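Local atomic coordinates of C-1-tetrahydrofolate synthase, cytoplasmic, putative (PDB entry 4CJX), a protein that probably interconverts one-carbon forms of tetrahydrofolate as an NADP-dependent methylenetetrahydrofolate dehydrogenase and methenyltetrahydrofolate cyclohydrolase, working as a homodimer. Residues D142-L147 with V164-S169. Numbering follows the deposited sequence.
With 9L9 ((2S)-2-[[4-[[2,4-bis(azanyl)-6-oxidanylidene-1H-pyrimidin-5-yl]carbamoylamino]phenyl]carbonylamino]pentanedioic acid), chain G.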
ATOM      1  N   ASP B 142      -2.847  10.034  15.458  1.00 22.25           N
ATOM      2  CA  ASP B 142      -1.805   9.804  14.449  1.00 21.15           C
ATOM      3  C   ASP B 142      -2.046  10.746  13.251  1.00 20.55           C
ATOM      4  O   ASP B 142      -2.545  10.340  12.223  1.00 20.22           O
ATOM      5  CB  ASP B 142      -1.830   8.324  14.050  1.00 20.98           C
ATOM      6  CG  ASP B 142      -0.936   7.995  12.855  1.00 20.09           C
ATOM      7  OD1 ASP B 142       0.119   8.634  12.679  1.00 19.00           O
ATOM      8  OD2 ASP B 142      -1.313   7.057  12.104  1.00 19.91           O
ATOM      9  N   ALA B 143      -1.697  12.019  13.421  1.00 20.89           N
ATOM     10  CA  ALA B 143      -1.952  13.045  12.417  1.00 20.35           C
ATOM     11  C   ALA B 143      -1.180  12.819  11.102  1.00 19.41           C
ATOM     12  O   ALA B 143      -1.669  13.177  10.046  1.00 18.68           O
ATOM     13  CB  ALA B 143      -1.619  14.412  12.985  1.00 21.16           C
ATOM     14  N   ASP B 144       0.014  12.230  11.180  1.00 19.04           N
ATOM     15  CA  ASP B 144       0.774  11.908   9.981  1.00 18.47           C
ATOM     16  C   ASP B 144       0.300  10.669   9.253  1.00 18.80           C
ATOM     17  O   ASP B 144       0.783  10.399   8.163  1.00 18.72           O
ATOM     18  CB  ASP B 144       2.240  11.700  10.298  1.00 18.64           C
ATOM     19  CG  ASP B 144       2.973  12.996  10.552  1.00 18.77           C
ATOM     20  OD1 ASP B 144       2.942  13.902   9.671  1.00 18.36           O
ATOM     21  OD2 ASP B 144       3.603  13.078  11.624  1.00 19.11           O
ATOM     22  N   CYS B 145      -0.616   9.903   9.843  1.00 19.43           N
ATOM     23  CA  CYS B 145      -1.087   8.653   9.229  1.00 20.08           C
ATOM     24  C   CYS B 145       0.112   7.729   8.985  1.00 20.09           C
ATOM     25  O   CYS B 145       0.326   7.206   7.894  1.00 19.99           O
ATOM     26  CB  CYS B 145      -1.873   8.930   7.936  1.00 20.05           C
ATOM     27  SG  CYS B 145      -2.713   7.471   7.279  1.00 21.96           S
ATOM     28  N   LEU B 146       0.922   7.559  10.014  1.00 20.07           N
ATOM     29  CA  LEU B 146       2.105   6.712   9.927  1.00 20.15           C
ATOM     30  C   LEU B 146       1.825   5.275  10.424  1.00 20.07           C
ATOM     31  O   LEU B 146       2.574   4.352  10.091  1.00 20.22           O
ATOM     32  CB  LEU B 146       3.260   7.338  10.726  1.00 20.87           C
ATOM     33  CG  LEU B 146       4.101   8.340   9.934  1.00 20.86           C
ATOM     34  CD1 LEU B 146       4.941   9.165  10.889  1.00 21.62           C
ATOM     35  CD2 LEU B 146       4.987   7.657   8.885  1.00 21.48           C
ATOM     36  N   LEU B 147       0.752   5.096  11.202  1.00 19.40           N
ATOM     37  CA  LEU B 147       0.464   3.814  11.809  1.00 19.81           C
ATOM     38  C   LEU B 147      -0.132   2.874  10.755  1.00 19.62           C
ATOM     39  O   LEU B 147      -0.963   3.297   9.958  1.00 18.58           O
ATOM     40  CB  LEU B 147      -0.530   3.972  12.962  1.00 20.50           C
ATOM     41  CG  LEU B 147      -0.043   4.566  14.289  1.00 20.87           C
ATOM     42  CD1 LEU B 147      -1.142   4.484  15.336  1.00 21.88           C
ATOM     43  CD2 LEU B 147       1.176   3.821  14.789  1.00 21.72           C
ATOM     44  N   VAL B 164      -5.268  10.992   6.228  1.00 28.64           N
ATOM     45  CA  VAL B 164      -4.372  10.711   5.104  1.00 25.66           C
ATOM     46  C   VAL B 164      -3.029  11.427   5.369  1.00 23.38           C
ATOM     47  O   VAL B 164      -3.031  12.534   5.894  1.00 22.91           O
ATOM     48  CB  VAL B 164      -5.007  11.228   3.797  1.00 25.71           C
ATOM     49  CG1 VAL B 164      -4.080  11.029   2.628  1.00 24.48           C
ATOM     50  CG2 VAL B 164      -6.344  10.534   3.532  1.00 26.87           C
ATOM     51  N   PRO B 165      -1.883  10.820   4.985  1.00 21.27           N
ATOM     52  CA  PRO B 165      -0.624  11.472   5.292  1.00 20.42           C
ATOM     53  C   PRO B 165      -0.559  12.858   4.632  1.00 19.80           C
ATOM     54  O   PRO B 165      -1.117  13.053   3.549  1.00 18.73           O
ATOM     55  CB  PRO B 165       0.431  10.522   4.721  1.00 19.81           C
ATOM     56  CG  PRO B 165      -0.248   9.204   4.601  1.00 20.47           C
ATOM     57  CD  PRO B 165      -1.685   9.510   4.339  1.00 20.88           C
ATOM     58  N   CYS B 166       0.075  13.802   5.319  1.00 19.67           N
ATOM     59  CA  CYS B 166      -0.062  15.207   4.983  1.00 19.62           C
ATOM     60  C   CYS B 166       0.510  15.545   3.585  1.00 18.02           C
ATOM     61  O   CYS B 166      -0.130  16.264   2.806  1.00 16.82           O
ATOM     62  CB  CYS B 166       0.597  16.039   6.079  1.00 20.44           C
ATOM     63  SG  CYS B 166      -0.072  15.677   7.725  1.00 23.06           S
ATOM     64  N   THR B 167       1.699  15.013   3.288  1.00 17.37           N
ATOM     65  CA  THR B 167       2.358  15.294   2.019  1.00 17.05           C
ATOM     66  C   THR B 167       1.534  14.762   0.860  1.00 16.71           C
ATOM     67  O   THR B 167       1.259  15.497  -0.099  1.00 16.05           O
ATOM     68  CB  THR B 167       3.792  14.734   1.952  1.00 16.80           C
ATOM     69  OG1 THR B 167       4.556  15.210   3.075  1.00 17.58           O
ATOM     70  CG2 THR B 167       4.447  15.184   0.654  1.00 16.26           C
ATOM     71  N   ALA B 168       1.102  13.502   0.983  1.00 16.87           N
ATOM     72  CA  ALA B 168       0.245  12.871  -0.029  1.00 16.79           C
ATOM     73  C   ALA B 168      -1.008  13.680  -0.202  1.00 17.22           C
ATOM     74  O   ALA B 168      -1.444  13.954  -1.314  1.00 16.90           O
ATOM     75  CB  ALA B 168      -0.117  11.456   0.371  1.00 17.00           C
ATOM     76  N   SER B 169      -1.578  14.079   0.921  1.00 18.00           N
ATOM     77  CA  SER B 169      -2.764  14.896   0.885  1.00 18.82           C
ATOM     78  C   SER B 169      -2.581  16.245   0.133  1.00 18.40           C
ATOM     79  O   SER B 169      -3.469  16.690  -0.595  1.00 18.42           O
ATOM     80  CB  SER B 169      -3.172  15.149   2.302  1.00 20.00           C
ATOM     81  OG  SER B 169      -4.438  15.693   2.319  1.00 21.68           O
TER
HETATM   82  N2A 9L9 G1298       6.417  13.340  10.942  1.00 18.23           N
HETATM   83  N1  9L9 G1298       7.920  14.191   9.247  1.00 19.32           N
HETATM   84  C2  9L9 G1298       6.648  14.091   9.701  1.00 17.71           C
HETATM   85  N3  9L9 G1298       5.564  14.655   9.032  1.00 17.13           N
HETATM   86  C4  9L9 G1298       5.944  15.335   7.866  1.00 16.95           C
HETATM   87  O4A 9L9 G1298       4.983  15.816   7.285  1.00 17.14           O
HETATM   88  N5A 9L9 G1298       7.559  16.274   6.302  1.00 20.26           N
HETATM   89  C5  9L9 G1298       7.248  15.444   7.366  1.00 19.28           C
HETATM   90  C6  9L9 G1298       8.222  14.864   8.116  1.00 18.98           C
HETATM   91  N7  9L9 G1298       9.616  14.928   7.677  1.00 20.03           N
HETATM   92  O8A 9L9 G1298       6.946  18.226   7.310  1.00 19.83           O
HETATM   93  N9  9L9 G1298       7.836  18.264   5.243  1.00 19.63           N
HETATM   94  C1B 9L9 G1298       7.770  19.605   4.988  1.00 20.47           C
HETATM   95  C2B 9L9 G1298       8.463  20.080   3.856  1.00 21.39           C
HETATM   96  C3B 9L9 G1298       8.477  21.434   3.516  1.00 21.86           C
HETATM   97  C4B 9L9 G1298       7.799  22.373   4.296  1.00 22.41           C
HETATM   98  C5B 9L9 G1298       7.061  21.893   5.400  1.00 22.33           C
HETATM   99  C6B 9L9 G1298       7.054  20.537   5.750  1.00 20.45           C
HETATM  100  C7B 9L9 G1298       7.763  23.831   3.875  1.00 23.15           C
HETATM  101  O7B 9L9 G1298       6.786  24.469   4.187  1.00 22.30           O
HETATM  102  CAW 9L9 G1298       7.436  17.620   6.371  1.00 20.61           C
HETATM  103  N   9L9 G1298       8.723  24.390   3.106  1.00 25.83           N
HETATM  104  CA  9L9 G1298       8.692  25.748   2.575  1.00 26.56           C
HETATM  105  C   9L9 G1298       8.338  25.666   1.109  1.00 27.59           C
HETATM  106  OXT 9L9 G1298       8.579  24.594   0.534  1.00 28.07           O
HETATM  107  CB  9L9 G1298      10.015  26.473   2.616  1.00 28.22           C
HETATM  108  CG  9L9 G1298      10.896  25.981   3.746  1.00 30.63           C
HETATM  109  CD  9L9 G1298      11.988  26.979   3.969  1.00 31.62           C
HETATM  110  OE1 9L9 G1298      11.662  28.139   4.222  1.00 35.68           O
HETATM  111  OE2 9L9 G1298      13.167  26.607   3.889  1.00 35.05           O
HETATM  112  O   9L9 G1298       7.848  26.647   0.499  1.00 27.83           O
HETATM  113  O   HOH W   1       1.966  12.700   7.218  1.00 23.20           O
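A chi1 of -170° swings SG of Cys145 away from its own N and beside its carbonyl carbon. Cys145 thereby sets CB over one face of the Pro165 ring, with SG farther out beyond CD. CB lies 3.6 Å from Pro165 CD, and SG also touches CD and CG. On Cys166, a chi1 of -56° sets SG opposite the carbonyl carbon, in loose contact with Ala143 O and with OD1 of Asp144. No direct hydrogen bond joins 142-147 to 164-169. The Asp144 carbonyl instead faces the CA of Pro165, a CA-H...O contact of 3.4 Å from Pro165 CA to Asp144 O. One water bridges the two segments. It donates to Asp144 O and Asp144 OD1 and accepts from Cys166 N, 2.9 Å away, in the first turn of helix 166-178. This ties the helix start to a ligand-binding carboxylate.

That carboxylate grips the inhibitor 9L9 with both oxygens. N3 of 9L9 donates to Asp144 OD1 at 2.8 Å. N2A of 9L9 donates to Asp144 OD2 at 2.9 Å. This second bond is nearly straight, at 169°. The paired bonds fix the pyrimidine edge. OD1 thus has two donors, N3 and the water. Residues 142-145 form a type I beta turn that carries Asp144. Asp142 braces the turn by accepting from Leu146 N through the syn lone pair of OD1 (3.0 Å).

The contact lies where the catalytic and NAD(P)-binding parts of the chain meet. Asn307 of helix 296-316 bonds to the carbonyls of Ala143 and Val164. Pro165 packs on Pro199 of helix 197-206, while Asp144 rests on Val119 of strand 117-120.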